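Local coordinates for protein Xaa-Pro dipeptidase (Mycobacterium tuberculosis, PDB 5E2C) that probably acts as a metal-dependent aminopeptidase of the prolidase family, represented here by its N-terminal creatinase/prolidase domain alone, at residues A[6-11]-A[124-129]; A[20-25]-A[94-99]; A[33-38]-A[59-64]; A[52-57]-A[71-76]; A[88-93]-A[115-120]. All coordinates share one frame; numbering follows the deposited sequence.

Contact 1: A[6-11]-A[124-129]; sequences DKLKAQ and GTVESL
The carboxamide of Gln11 is the flat group of this contact, and it reaches Ser128 through a water bound at OE1 and tilted out of the carboxamide plane. That water donates to Gln11 OE1 at 2.8 Å. It also donates to Ser128 OG at 2.7 Å, and the hydroxyl passes its own proton back to Thr125 O, with OG and O 2.6 Å apart. Ser128 OG stands between its own backbone N and carbonyl carbon (chi1 75°), which folds it back over the turn leading into the 3-10 segment 127-129. No direct hydrogen bond joins the segments, and the remaining contacts are van der Waals, mostly between methyl and methylene groups. Thr125 presents its methyl, CG2 lying 3.7 Å from Leu8 CD1, with the two side chains at about a right angle. The same methyl lies equally close to Gln11 CG, so it sits against two residues one helical turn apart, while Thr125 OG1 bonds to Ala122 O. Leu129 spreads its two methyls over Lys7 and Leu8: CD1 packs 3.9 Å from Leu8 CB, and CD2 lies 3.8 Å from Lys7 O. Together these contacts lay the C-terminal end of the domain, which in the whole protein would lead on toward the M24 peptidase domain, alongside the N-terminal helix 3-14. Leu8 continues inward to Ile22 and Val43 of the sheet and to Leu31 of helix 25-32. Val126 also meets Ile22 and Leu31, and the two segments thus share one sheet strand and one neighbouring helix.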
# COMPACT_ATOMS: atom_id res chain seq x y z
N ASP A 6 -1.37 25.32 -8.12
CA ASP A 6 -0.69 25.81 -9.33
C ASP A 6 0.79 25.40 -9.38
O ASP A 6 1.30 25.03 -10.44
CB ASP A 6 -0.83 27.33 -9.46
CG ASP A 6 -2.24 27.77 -9.87
OD1 ASP A 6 -3.08 26.92 -10.24
OD2 ASP A 6 -2.50 28.99 -9.84
N LYS A 7 1.48 25.46 -8.25
CA LYS A 7 2.87 24.98 -8.22
C LYS A 7 2.91 23.48 -8.54
O LYS A 7 3.80 23.02 -9.26
CB LYS A 7 3.55 25.26 -6.89
CG LYS A 7 3.80 26.73 -6.65
CD LYS A 7 4.59 26.96 -5.38
CE LYS A 7 5.11 28.39 -5.30
NZ LYS A 7 4.02 29.40 -5.42
N LEU A 8 1.95 22.72 -8.00
CA LEU A 8 1.87 21.29 -8.30
C LEU A 8 1.68 21.04 -9.80
O LEU A 8 2.34 20.17 -10.35
CB LEU A 8 0.76 20.61 -7.51
CG LEU A 8 0.64 19.10 -7.72
CD1 LEU A 8 1.93 18.41 -7.31
CD2 LEU A 8 -0.55 18.54 -6.95
N LYS A 9 0.82 21.81 -10.45
CA LYS A 9 0.59 21.64 -11.89
C LYS A 9 1.90 21.74 -12.67
O LYS A 9 2.14 20.95 -13.57
CB LYS A 9 -0.41 22.65 -12.43
CG LYS A 9 -1.81 22.42 -11.89
CD LYS A 9 -2.80 23.35 -12.57
CE LYS A 9 -4.20 23.08 -12.05
NZ LYS A 9 -5.22 23.63 -12.96
N ALA A 10 2.75 22.69 -12.30
CA ALA A 10 4.03 22.83 -12.97
C ALA A 10 4.88 21.58 -12.80
O ALA A 10 5.55 21.13 -13.74
CB ALA A 10 4.77 24.05 -12.43
N GLN A 11 4.87 21.00 -11.60
CA GLN A 11 5.64 19.78 -11.36
C GLN A 11 5.04 18.55 -12.05
O GLN A 11 5.77 17.69 -12.56
CB GLN A 11 5.81 19.52 -9.86
CG GLN A 11 6.89 18.49 -9.59
CD GLN A 11 8.21 18.88 -10.23
OE1 GLN A 11 8.75 19.95 -9.94
NE2 GLN A 11 8.72 18.04 -11.15
N GLY A 124 6.33 11.76 -4.11
CA GLY A 124 7.34 12.79 -3.97
C GLY A 124 6.98 14.08 -4.69
O GLY A 124 7.60 15.11 -4.45
N THR A 125 5.99 14.02 -5.56
CA THR A 125 5.65 15.17 -6.37
C THR A 125 5.13 16.30 -5.49
O THR A 125 5.56 17.46 -5.63
CB THR A 125 4.64 14.81 -7.47
OG1 THR A 125 5.15 13.71 -8.24
CG2 THR A 125 4.43 15.97 -8.41
N VAL A 126 4.24 15.98 -4.55
CA VAL A 126 3.71 17.03 -3.68
C VAL A 126 4.78 17.52 -2.70
O VAL A 126 4.89 18.71 -2.45
CB VAL A 126 2.48 16.56 -2.91
CG1 VAL A 126 1.92 17.71 -2.08
CG2 VAL A 126 1.44 15.97 -3.86
N GLU A 127 5.55 16.58 -2.16
CA GLU A 127 6.64 16.88 -1.23
C GLU A 127 7.62 17.87 -1.85
O GLU A 127 8.16 18.73 -1.14
CB GLU A 127 7.38 15.60 -0.83
CG GLU A 127 6.60 14.68 0.12
CD GLU A 127 5.49 13.86 -0.54
OE1 GLU A 127 5.33 13.90 -1.78
OE2 GLU A 127 4.78 13.14 0.18
N SER A 128 7.83 17.77 -3.16
CA SER A 128 8.78 18.65 -3.86
C SER A 128 8.44 20.14 -3.71
O SER A 128 9.29 21.00 -3.96
CB SER A 128 8.87 18.30 -5.35
OG SER A 128 7.72 18.75 -6.06
N LEU A 129 7.20 20.44 -3.33
CA LEU A 129 6.75 21.81 -3.15
C LEU A 129 7.10 22.43 -1.79
O LEU A 129 7.08 23.65 -1.64
CB LEU A 129 5.22 21.88 -3.35
CG LEU A 129 4.61 21.21 -4.58
CD1 LEU A 129 3.09 21.30 -4.51
CD2 LEU A 129 5.11 21.83 -5.88
O HOH W 1 8.46 21.00 -7.31

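Contact 2: A[20-25]-A[94-99]; sequences MLISDL and GFESHV
One carboxylate oxygen, Glu96 OE1, takes two consecutive backbone amides, those of Ser23 and Asp24, just past the ends of two neighbouring parallel strands. Ser23 N lies 2.7 Å from Glu96 OE1, and Asp24 N lies 2.8 Å from the same oxygen. The donors approach from opposite faces of the carboxylate: Ser23 N from the anti side, well out of plane, and Asp24 N almost in line with the C-O bond. Glu96 CG is anti to its carbonyl carbon (chi1 -65°) and the chain is extended beyond it, a shape that carries the carboxylate to both amides. The grip should fix the carboxylate's rotation; its other oxygen, OE2, bonds to Asn27 ND2. A second polar link runs the other way. His98 NE2 donates to Asp24 OD2 over 2.8 Å at 177°; OD2 accepts through its anti lone pair, and the bond keeps within the imidazole plane, although ring and carboxylate planes are 44° apart. Ser123 OG partners the other ring nitrogen, and Asp24 OD1 caps Ile26 N as the N-cap of helix 25-32. Where the strands separate, a water bridges Leu21 O, Ser23 OG and Glu96 N. Upstream of this water the pairing is ordinary parallel sheet, with Leu21 N bonded to Gly94 O at 2.8 Å. Selenomethionine Met20 crosses Glu96 at about a right angle, CE lying 3.5 Å from Glu96 CG. Strand 19-22 is flanked by 92-95 and by antiparallel 40-44; helices 3-14 and 25-32 cover the Met20 and Ile22 side, while Phe95, Ser97 and His98 meet Val102 or Asp103 of the second subunit.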
# COMPACT_ATOMS: atom_id res chain seq x y z
N MSE A 20 -2.56 14.08 -11.58
CA MSE A 20 -2.09 13.35 -10.43
C MSE A 20 -3.23 13.11 -9.48
O MSE A 20 -4.04 14.01 -9.19
CB MSE A 20 -1.04 14.18 -9.73
CG MSE A 20 -0.64 13.44 -8.49
SE MSE A 20 1.21 13.82 -8.12
CE MSE A 20 1.42 12.51 -6.66
N LEU A 21 -3.28 11.88 -8.99
CA LEU A 21 -4.16 11.49 -7.91
C LEU A 21 -3.38 11.59 -6.61
O LEU A 21 -2.34 10.94 -6.44
CB LEU A 21 -4.63 10.05 -8.09
CG LEU A 21 -5.48 9.48 -6.95
CD1 LEU A 21 -6.77 10.28 -6.81
CD2 LEU A 21 -5.75 8.01 -7.24
N ILE A 22 -3.87 12.40 -5.69
CA ILE A 22 -3.26 12.53 -4.37
C ILE A 22 -4.08 11.73 -3.35
O ILE A 22 -5.29 11.97 -3.17
CB ILE A 22 -3.14 14.00 -3.95
CG1 ILE A 22 -2.33 14.76 -5.01
CG2 ILE A 22 -2.46 14.13 -2.60
CD1 ILE A 22 -3.17 15.50 -5.98
N SER A 23 -3.42 10.78 -2.69
CA SER A 23 -4.05 9.84 -1.76
C SER A 23 -3.55 9.98 -0.29
O SER A 23 -4.23 9.51 0.64
CB SER A 23 -3.80 8.40 -2.21
OG SER A 23 -4.32 8.16 -3.52
N ASP A 24 -2.36 10.55 -0.11
CA ASP A 24 -1.77 10.77 1.22
C ASP A 24 -2.52 11.94 1.84
O ASP A 24 -2.56 13.02 1.27
CB ASP A 24 -0.25 11.05 1.05
CG ASP A 24 0.49 11.26 2.38
OD1 ASP A 24 -0.10 11.81 3.33
OD2 ASP A 24 1.67 10.89 2.47
N LEU A 25 -3.14 11.72 2.99
CA LEU A 25 -3.97 12.74 3.62
C LEU A 25 -3.20 14.02 4.00
O LEU A 25 -3.77 15.11 3.94
CB LEU A 25 -4.71 12.17 4.82
CG LEU A 25 -5.69 11.05 4.47
CD1 LEU A 25 -6.33 10.55 5.76
CD2 LEU A 25 -6.75 11.49 3.46
N GLY A 94 -0.49 10.25 -12.46
CA GLY A 94 0.39 9.95 -11.36
C GLY A 94 -0.41 9.47 -10.16
O GLY A 94 -1.56 9.87 -9.98
N PHE A 95 0.18 8.58 -9.37
CA PHE A 95 -0.43 8.16 -8.10
C PHE A 95 0.66 7.99 -7.07
O PHE A 95 1.85 7.88 -7.40
CB PHE A 95 -1.24 6.87 -8.26
CG PHE A 95 -0.39 5.64 -8.47
CD1 PHE A 95 0.04 5.29 -9.75
CD2 PHE A 95 -0.03 4.84 -7.40
CE1 PHE A 95 0.84 4.17 -9.94
CE2 PHE A 95 0.75 3.71 -7.60
CZ PHE A 95 1.20 3.38 -8.86
N GLU A 96 0.25 7.96 -5.81
CA GLU A 96 1.22 7.91 -4.72
C GLU A 96 1.45 6.47 -4.28
O GLU A 96 0.75 5.91 -3.43
CB GLU A 96 0.79 8.82 -3.59
CG GLU A 96 0.78 10.27 -4.00
CD GLU A 96 0.36 11.22 -2.89
OE1 GLU A 96 -0.74 11.02 -2.36
OE2 GLU A 96 1.13 12.16 -2.59
N SER A 97 2.46 5.87 -4.87
CA SER A 97 2.82 4.49 -4.59
C SER A 97 3.28 4.24 -3.16
O SER A 97 3.29 3.10 -2.72
CB SER A 97 3.88 4.01 -5.60
OG SER A 97 5.02 4.82 -5.52
N HIS A 98 3.64 5.30 -2.41
CA HIS A 98 4.02 5.15 -1.01
C HIS A 98 2.84 4.91 -0.07
O HIS A 98 3.03 4.51 1.08
CB HIS A 98 4.87 6.34 -0.53
CG HIS A 98 4.07 7.58 -0.25
ND1 HIS A 98 3.61 8.41 -1.24
CD2 HIS A 98 3.66 8.12 0.93
CE1 HIS A 98 2.95 9.42 -0.69
NE2 HIS A 98 2.95 9.26 0.62
N VAL A 99 1.63 5.14 -0.56
CA VAL A 99 0.45 4.94 0.26
C VAL A 99 -0.64 4.06 -0.38
O VAL A 99 -1.34 3.35 0.33
CB VAL A 99 -0.12 6.30 0.71
CG1 VAL A 99 -1.03 6.90 -0.34
CG2 VAL A 99 -0.85 6.15 2.04
O HOH W 2 -2.43 8.35 -5.38

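Contact 3: A[33-38]-A[59-64]; sequences GFSGSN and RTQAAS
Phe34 begins the contact, resting its ring against Ala62 on helix 59-65, the helix of the beta-alpha-beta unit formed with strands 51-54 and 70-73. Its CG is anti to the backbone N (chi1 177°), on the side of that helix. The CD1 atom lies 3.8 Å from Ala62 CA. Beside it, Phe34 CE1 lies 3.9 Å from Ala62 CB. These approaches are oblique to the ring, as is that of Gln61 CG. Leu52 and Thr54 of the sheet touch both Phe34 and Ala62, so loop and helix pack on the same strand. Ser35 follows and meets the tip of Gln61, whose extended chain reaches across from the helix. Ser35 OG stands 3.0 Å from Gln61 NE2, but the angle is too poor for a hydrogen bond. The polar connection instead passes through Gln65, whose OE1 accepts from both Ser35 N and Gln61 NE2. Gly36 then turns the loop across the aromatic ring. Its N lies over the centre of one face, 3.5 Å above the ring plane, and a CB on Gly36 would fall about 2.3 Å from Phe34 CZ, a clash that glycine avoids. Gly36 N also lies near Gln61 NE2, but both are donors and no bond forms. At the far end of the loop the chain returns to the rim of the same ring: Asn38 O lies in its plane, 3.5 Å from Phe34 CE2.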
# COMPACT_ATOMS: atom_id res chain seq x y z
N GLY A 33 -6.90 22.07 1.89
CA GLY A 33 -7.42 22.52 3.18
C GLY A 33 -8.37 21.53 3.84
O GLY A 33 -8.81 21.72 4.99
N PHE A 34 -8.67 20.43 3.17
CA PHE A 34 -9.59 19.42 3.71
C PHE A 34 -8.84 18.46 4.64
O PHE A 34 -7.83 17.88 4.25
CB PHE A 34 -10.24 18.64 2.58
CG PHE A 34 -11.13 17.53 3.05
CD1 PHE A 34 -12.30 17.81 3.74
CD2 PHE A 34 -10.79 16.20 2.83
CE1 PHE A 34 -13.13 16.80 4.17
CE2 PHE A 34 -11.62 15.18 3.27
CZ PHE A 34 -12.79 15.48 3.94
N SER A 35 -9.36 18.29 5.86
CA SER A 35 -8.68 17.55 6.93
C SER A 35 -9.41 16.27 7.36
O SER A 35 -9.05 15.66 8.37
CB SER A 35 -8.50 18.47 8.14
OG SER A 35 -9.74 18.83 8.69
N GLY A 36 -10.43 15.85 6.61
CA GLY A 36 -11.13 14.61 6.91
C GLY A 36 -10.25 13.38 6.77
O GLY A 36 -9.27 13.38 6.00
N SER A 37 -10.60 12.33 7.50
CA SER A 37 -9.79 11.13 7.59
C SER A 37 -9.89 10.24 6.35
O SER A 37 -9.18 9.25 6.25
CB SER A 37 -10.21 10.31 8.80
OG SER A 37 -11.43 9.67 8.54
N ASN A 38 -10.82 10.54 5.46
CA ASN A 38 -10.87 9.88 4.17
C ASN A 38 -11.07 10.91 3.07
O ASN A 38 -11.99 11.71 3.11
CB ASN A 38 -12.00 8.86 4.12
CG ASN A 38 -11.98 8.05 2.84
OD1 ASN A 38 -10.92 7.62 2.35
ND2 ASN A 38 -13.14 7.86 2.27
N ARG A 59 -19.33 15.43 4.10
CA ARG A 59 -19.98 16.32 3.15
C ARG A 59 -19.99 17.78 3.61
O ARG A 59 -19.60 18.67 2.86
CB ARG A 59 -21.41 15.87 2.86
CG ARG A 59 -22.08 16.65 1.74
CD ARG A 59 -23.57 16.36 1.69
NE ARG A 59 -23.82 14.94 1.45
CZ ARG A 59 -23.90 14.37 0.24
NH1 ARG A 59 -23.75 15.08 -0.87
NH2 ARG A 59 -24.13 13.06 0.16
N THR A 60 -20.42 18.00 4.84
CA THR A 60 -20.47 19.36 5.39
C THR A 60 -19.07 19.96 5.54
O THR A 60 -18.85 21.12 5.21
CB THR A 60 -21.20 19.35 6.74
OG1 THR A 60 -22.57 18.98 6.54
CG2 THR A 60 -21.14 20.72 7.38
N GLN A 61 -18.14 19.15 6.02
CA GLN A 61 -16.77 19.61 6.27
C GLN A 61 -16.05 19.97 4.97
O GLN A 61 -15.33 20.96 4.91
CB GLN A 61 -15.96 18.55 7.01
CG GLN A 61 -14.57 19.01 7.42
CD GLN A 61 -13.89 18.05 8.38
OE1 GLN A 61 -14.55 17.39 9.20
NE2 GLN A 61 -12.57 17.97 8.29
N ALA A 62 -16.21 19.15 3.94
CA ALA A 62 -15.57 19.45 2.66
C ALA A 62 -16.16 20.75 2.09
O ALA A 62 -15.45 21.54 1.47
CB ALA A 62 -15.74 18.30 1.69
N ALA A 63 -17.45 20.97 2.30
CA ALA A 63 -18.08 22.18 1.80
C ALA A 63 -17.53 23.44 2.46
O ALA A 63 -17.34 24.45 1.79
CB ALA A 63 -19.60 22.12 1.96
N SER A 64 -17.26 23.38 3.76
CA SER A 64 -16.72 24.53 4.49
C SER A 64 -15.21 24.69 4.33
O SER A 64 -14.72 25.81 4.32
CB SER A 64 -17.08 24.50 5.98
OG SER A 64 -16.44 23.44 6.66

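Contact 4: A[52-57]-A[71-76]; sequences LATDGR and VAIERA
Leu52, Ala53 and Thr54 pair in parallel with Val71, Ala72 and Ile73, the short strand axes 4.6 Å apart and crossing at -25°. Three backbone hydrogen bonds of 2.8 to 3.1 Å hold this register: Ala72 N to Leu52 O, Thr54 N to Ala72 O, and Glu74 N to Thr54 O. CA-H...O contacts from Val71, Ala53 and Ile73 supplement them. On one face Leu52 and Val71 lie side by side, with Leu52 CD2 4.1 Å from Val71 CG2. Next along, Thr54 and Ile73 also lie side by side, Thr54 CG2 3.8 Å from Ile73 CD1. Thr54 OG1 is anti to the backbone N (chi1 -173°) and bonds to Asn38 O. This face receives Ala62 and Arg59 of helix 59-65, the connection of the beta-alpha-beta unit, whereas Ala53 and Ala72 on the other face meet helix 77-87. Past the strand end, Ile73 CG2 comes within 3.5 Å of Gly56 N. There Asp55 forms an Asx turn, OD1 accepting from Arg57 N. The Arg57 guanidinium grips the same carboxylate side-on and in its own plane, NE to OD1 at 2.8 Å and NH2 to OD2 at 2.9 Å, both on the syn side, and Asn38 ND2 joins at OD2. Backbone bonds and apolar side chains thus carry the strand pairing, while the Asp55-Arg57 salt bridge lies at the turn, where so many donors would hold the carboxylate's orientation and probably favour its ionised form.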
# COMPACT_ATOMS: atom_id res chain seq x y z
N LEU A 52 -12.10 17.13 -5.48
CA LEU A 52 -11.95 16.46 -4.18
C LEU A 52 -13.01 15.38 -4.07
O LEU A 52 -14.13 15.59 -4.48
CB LEU A 52 -12.11 17.48 -3.05
CG LEU A 52 -11.96 16.97 -1.61
CD1 LEU A 52 -10.51 16.63 -1.31
CD2 LEU A 52 -12.43 18.06 -0.66
N ALA A 53 -12.63 14.21 -3.55
CA ALA A 53 -13.59 13.16 -3.24
C ALA A 53 -13.44 12.76 -1.78
O ALA A 53 -12.33 12.59 -1.26
CB ALA A 53 -13.41 11.95 -4.14
N THR A 54 -14.59 12.62 -1.12
CA THR A 54 -14.64 12.10 0.24
C THR A 54 -15.93 11.32 0.41
O THR A 54 -16.69 11.17 -0.53
CB THR A 54 -14.50 13.23 1.28
OG1 THR A 54 -14.39 12.66 2.59
CG2 THR A 54 -15.68 14.18 1.24
N ASP A 55 -16.17 10.78 1.59
CA ASP A 55 -17.41 10.04 1.81
C ASP A 55 -18.43 10.90 2.57
O ASP A 55 -18.15 12.03 2.96
CB ASP A 55 -17.12 8.71 2.50
CG ASP A 55 -16.50 8.86 3.87
OD1 ASP A 55 -17.21 9.28 4.78
OD2 ASP A 55 -15.30 8.52 4.05
N GLY A 56 -19.64 10.37 2.72
CA GLY A 56 -20.77 11.13 3.28
C GLY A 56 -20.57 11.70 4.69
O GLY A 56 -21.21 12.69 5.04
N ARG A 57 -19.67 11.10 5.47
CA ARG A 57 -19.38 11.59 6.83
C ARG A 57 -18.86 13.03 6.77
O ARG A 57 -19.04 13.81 7.70
CB ARG A 57 -18.33 10.70 7.52
CG ARG A 57 -18.71 9.23 7.75
CD ARG A 57 -17.53 8.41 8.28
NE ARG A 57 -16.44 8.29 7.32
CZ ARG A 57 -15.24 7.77 7.58
NH1 ARG A 57 -14.93 7.31 8.79
NH2 ARG A 57 -14.32 7.71 6.62
N VAL A 71 -16.69 18.75 -5.09
CA VAL A 71 -16.55 17.65 -4.15
C VAL A 71 -17.49 16.55 -4.57
O VAL A 71 -18.69 16.76 -4.65
CB VAL A 71 -16.91 18.06 -2.71
CG1 VAL A 71 -16.79 16.88 -1.75
CG2 VAL A 71 -16.03 19.21 -2.25
N ALA A 72 -16.94 15.37 -4.83
CA ALA A 72 -17.71 14.18 -5.10
C ALA A 72 -17.85 13.39 -3.80
O ALA A 72 -16.89 13.27 -3.05
CB ALA A 72 -17.00 13.32 -6.13
N ILE A 73 -19.03 12.85 -3.54
CA ILE A 73 -19.26 12.04 -2.35
C ILE A 73 -19.38 10.58 -2.78
O ILE A 73 -20.35 10.18 -3.41
CB ILE A 73 -20.51 12.49 -1.54
CG1 ILE A 73 -20.38 13.96 -1.11
CG2 ILE A 73 -20.72 11.59 -0.34
CD1 ILE A 73 -19.17 14.27 -0.25
N GLU A 74 -18.37 9.79 -2.42
CA GLU A 74 -18.21 8.44 -2.99
C GLU A 74 -17.68 7.45 -1.98
O GLU A 74 -16.93 7.83 -1.07
CB GLU A 74 -17.22 8.54 -4.15
CG GLU A 74 -17.75 9.34 -5.33
CD GLU A 74 -18.84 8.60 -6.07
OE1 GLU A 74 -18.80 7.35 -6.08
OE2 GLU A 74 -19.72 9.27 -6.65
N ARG A 75 -18.03 6.18 -2.15
CA ARG A 75 -17.57 5.12 -1.24
C ARG A 75 -16.06 4.86 -1.36
O ARG A 75 -15.39 4.64 -0.35
CB ARG A 75 -18.36 3.82 -1.51
CG ARG A 75 -18.14 2.73 -0.48
CD ARG A 75 -18.90 1.45 -0.84
NE ARG A 75 -20.31 1.72 -1.05
CZ ARG A 75 -21.28 1.60 -0.13
NH1 ARG A 75 -21.03 1.18 1.10
NH2 ARG A 75 -22.52 1.91 -0.47
N ALA A 76 -15.55 4.86 -2.59
CA ALA A 76 -14.15 4.54 -2.88
C ALA A 76 -13.52 5.73 -3.59
O ALA A 76 -13.65 5.89 -4.81
CB ALA A 76 -14.07 3.29 -3.75

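Contact 5: A[88-93]-A[115-120]; sequences AGVGKL and KNTELV
Thr117 OG1 donates to Val90 O across 2.7 Å, nearly along the C=O axis, just before the two parallel strands of a beta-alpha-beta unit (92-95 and 118-121, joined by helix 102-111) begin to pair. OG1 is anti to its carbonyl carbon (chi1 -60°), which sets it toward Val90 O. Regular pairing follows: Glu118 N to Gly91 O, Leu93 N to Glu118 O and Val120 N to Leu93 O, each 2.8 Å. On one face Leu93 and Leu119 lie alongside each other, Leu93 CD2 3.8 Å from Leu119 CD2, and Thr117 CG2 packs 3.9 Å from Leu93 CB. On the other, Lys92 and Glu118 run side by side. Their charged ends, Lys92 NZ and Glu118 OE1, are 4.5 Å apart, beyond a salt bridge. Farther out, Leu119 meets Leu105, Leu108 and Ala109 of the connecting helix, and Leu93 meets Ala82 and Ala85 of helix 77-87. That second helix ends in a Schellman motif with Gly89, at positive phi, as the C-prime residue. Lys92 N is hydrogen-bonded to Asp18 OD2. Asn116 centres an inverse gamma turn, and a water there donates to Gly91 O at 2.7 Å and to Asn116 O at 3.2 Å.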
# COMPACT_ATOMS: atom_id res chain seq x y z
N ALA A 88 -11.88 12.02 -18.44
CA ALA A 88 -11.30 13.30 -18.89
C ALA A 88 -10.15 13.16 -19.90
O ALA A 88 -9.52 14.15 -20.23
CB ALA A 88 -10.83 14.10 -17.68
N GLY A 89 -9.85 11.95 -20.37
CA GLY A 89 -8.82 11.73 -21.39
C GLY A 89 -7.38 11.90 -20.93
O GLY A 89 -6.48 12.13 -21.72
N VAL A 90 -7.15 11.73 -19.63
CA VAL A 90 -5.81 11.84 -19.07
C VAL A 90 -4.93 10.70 -19.58
O VAL A 90 -5.26 9.55 -19.39
CB VAL A 90 -5.92 11.83 -17.52
CG1 VAL A 90 -4.58 11.61 -16.85
CG2 VAL A 90 -6.54 13.13 -17.07
N GLY A 91 -3.81 11.01 -20.22
CA GLY A 91 -2.91 9.98 -20.75
C GLY A 91 -2.08 9.28 -19.69
O GLY A 91 -2.00 8.05 -19.64
N LYS A 92 -1.44 10.09 -18.85
CA LYS A 92 -0.62 9.60 -17.76
C LYS A 92 -1.10 10.20 -16.43
O LYS A 92 -1.09 11.42 -16.24
CB LYS A 92 0.84 9.90 -18.02
CG LYS A 92 1.36 9.20 -19.27
CD LYS A 92 2.87 9.31 -19.36
CE LYS A 92 3.41 8.52 -20.54
NZ LYS A 92 4.88 8.72 -20.68
N LEU A 93 -1.53 9.32 -15.53
CA LEU A 93 -2.08 9.71 -14.22
C LEU A 93 -1.08 9.28 -13.15
O LEU A 93 -0.83 8.08 -12.97
CB LEU A 93 -3.41 8.99 -13.98
CG LEU A 93 -4.05 9.25 -12.60
CD1 LEU A 93 -4.32 10.72 -12.40
CD2 LEU A 93 -5.32 8.45 -12.44
N LYS A 115 -9.78 2.58 -21.16
CA LYS A 115 -9.36 3.96 -21.35
C LYS A 115 -7.87 3.91 -21.60
O LYS A 115 -7.19 2.99 -21.15
CB LYS A 115 -9.61 4.80 -20.09
CG LYS A 115 -11.05 4.86 -19.63
CD LYS A 115 -11.97 5.37 -20.73
CE LYS A 115 -13.26 5.94 -20.17
NZ LYS A 115 -13.86 5.08 -19.11
N ASN A 116 -7.35 4.90 -22.30
CA ASN A 116 -5.92 4.91 -22.57
C ASN A 116 -5.26 5.84 -21.56
O ASN A 116 -4.73 6.90 -21.88
CB ASN A 116 -5.65 5.28 -24.02
CG ASN A 116 -6.15 4.20 -24.98
OD1 ASN A 116 -5.70 3.05 -24.93
ND2 ASN A 116 -7.10 4.55 -25.84
N THR A 117 -5.36 5.42 -20.30
CA THR A 117 -4.76 6.14 -19.17
C THR A 117 -3.80 5.18 -18.50
O THR A 117 -4.21 4.10 -18.09
CB THR A 117 -5.83 6.55 -18.14
OG1 THR A 117 -6.80 7.40 -18.76
CG2 THR A 117 -5.18 7.29 -16.96
N GLU A 118 -2.54 5.58 -18.39
CA GLU A 118 -1.52 4.79 -17.70
C GLU A 118 -1.33 5.34 -16.28
O GLU A 118 -1.20 6.56 -16.09
CB GLU A 118 -0.18 4.87 -18.45
CG GLU A 118 0.97 4.08 -17.81
CD GLU A 118 2.35 4.42 -18.36
OE1 GLU A 118 2.46 5.20 -19.32
OE2 GLU A 118 3.36 3.91 -17.82
N LEU A 119 -1.29 4.45 -15.30
CA LEU A 119 -1.01 4.83 -13.92
C LEU A 119 0.49 4.86 -13.73
O LEU A 119 1.17 3.86 -13.98
CB LEU A 119 -1.64 3.84 -12.95
CG LEU A 119 -3.17 3.99 -12.87
CD1 LEU A 119 -3.82 2.68 -12.43
CD2 LEU A 119 -3.52 5.14 -11.93
N VAL A 120 1.01 5.99 -13.28
CA VAL A 120 2.45 6.19 -13.15
C VAL A 120 2.84 6.53 -11.72
O VAL A 120 2.29 7.46 -11.12
CB VAL A 120 2.91 7.31 -14.08
CG1 VAL A 120 4.42 7.57 -13.94
CG2 VAL A 120 2.54 6.99 -15.53
O HOH W 3 -5.42 9.33 -23.18
O HOH W 4 -1.56 6.65 -21.93

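Contacts 2, 4 and 5 pair strands of one mixed sheet: contact 2 at its middle, contacts 4 and 5 at its two margins within this chain. Contacts 2 and 3 are buried; 1, 4 and 5 are partly buried. Contacts 2 and 5 share strand 92-95, whereas contacts 4 and 5 are centred about 21 Å apart. The marginal pairs rely on regular backbone bonds, but contact 2 adds a buried carboxylate and a partly exposed imidazole-carboxylate bond. Contact 1 fastens a chain end to a helix largely through apolar groups and touches contact 2 where Thr125 CB meets Met20 SE. Contact 3 mixes aromatic-alanine packing with an amide tip and shares the beta-alpha-beta unit of contact 4.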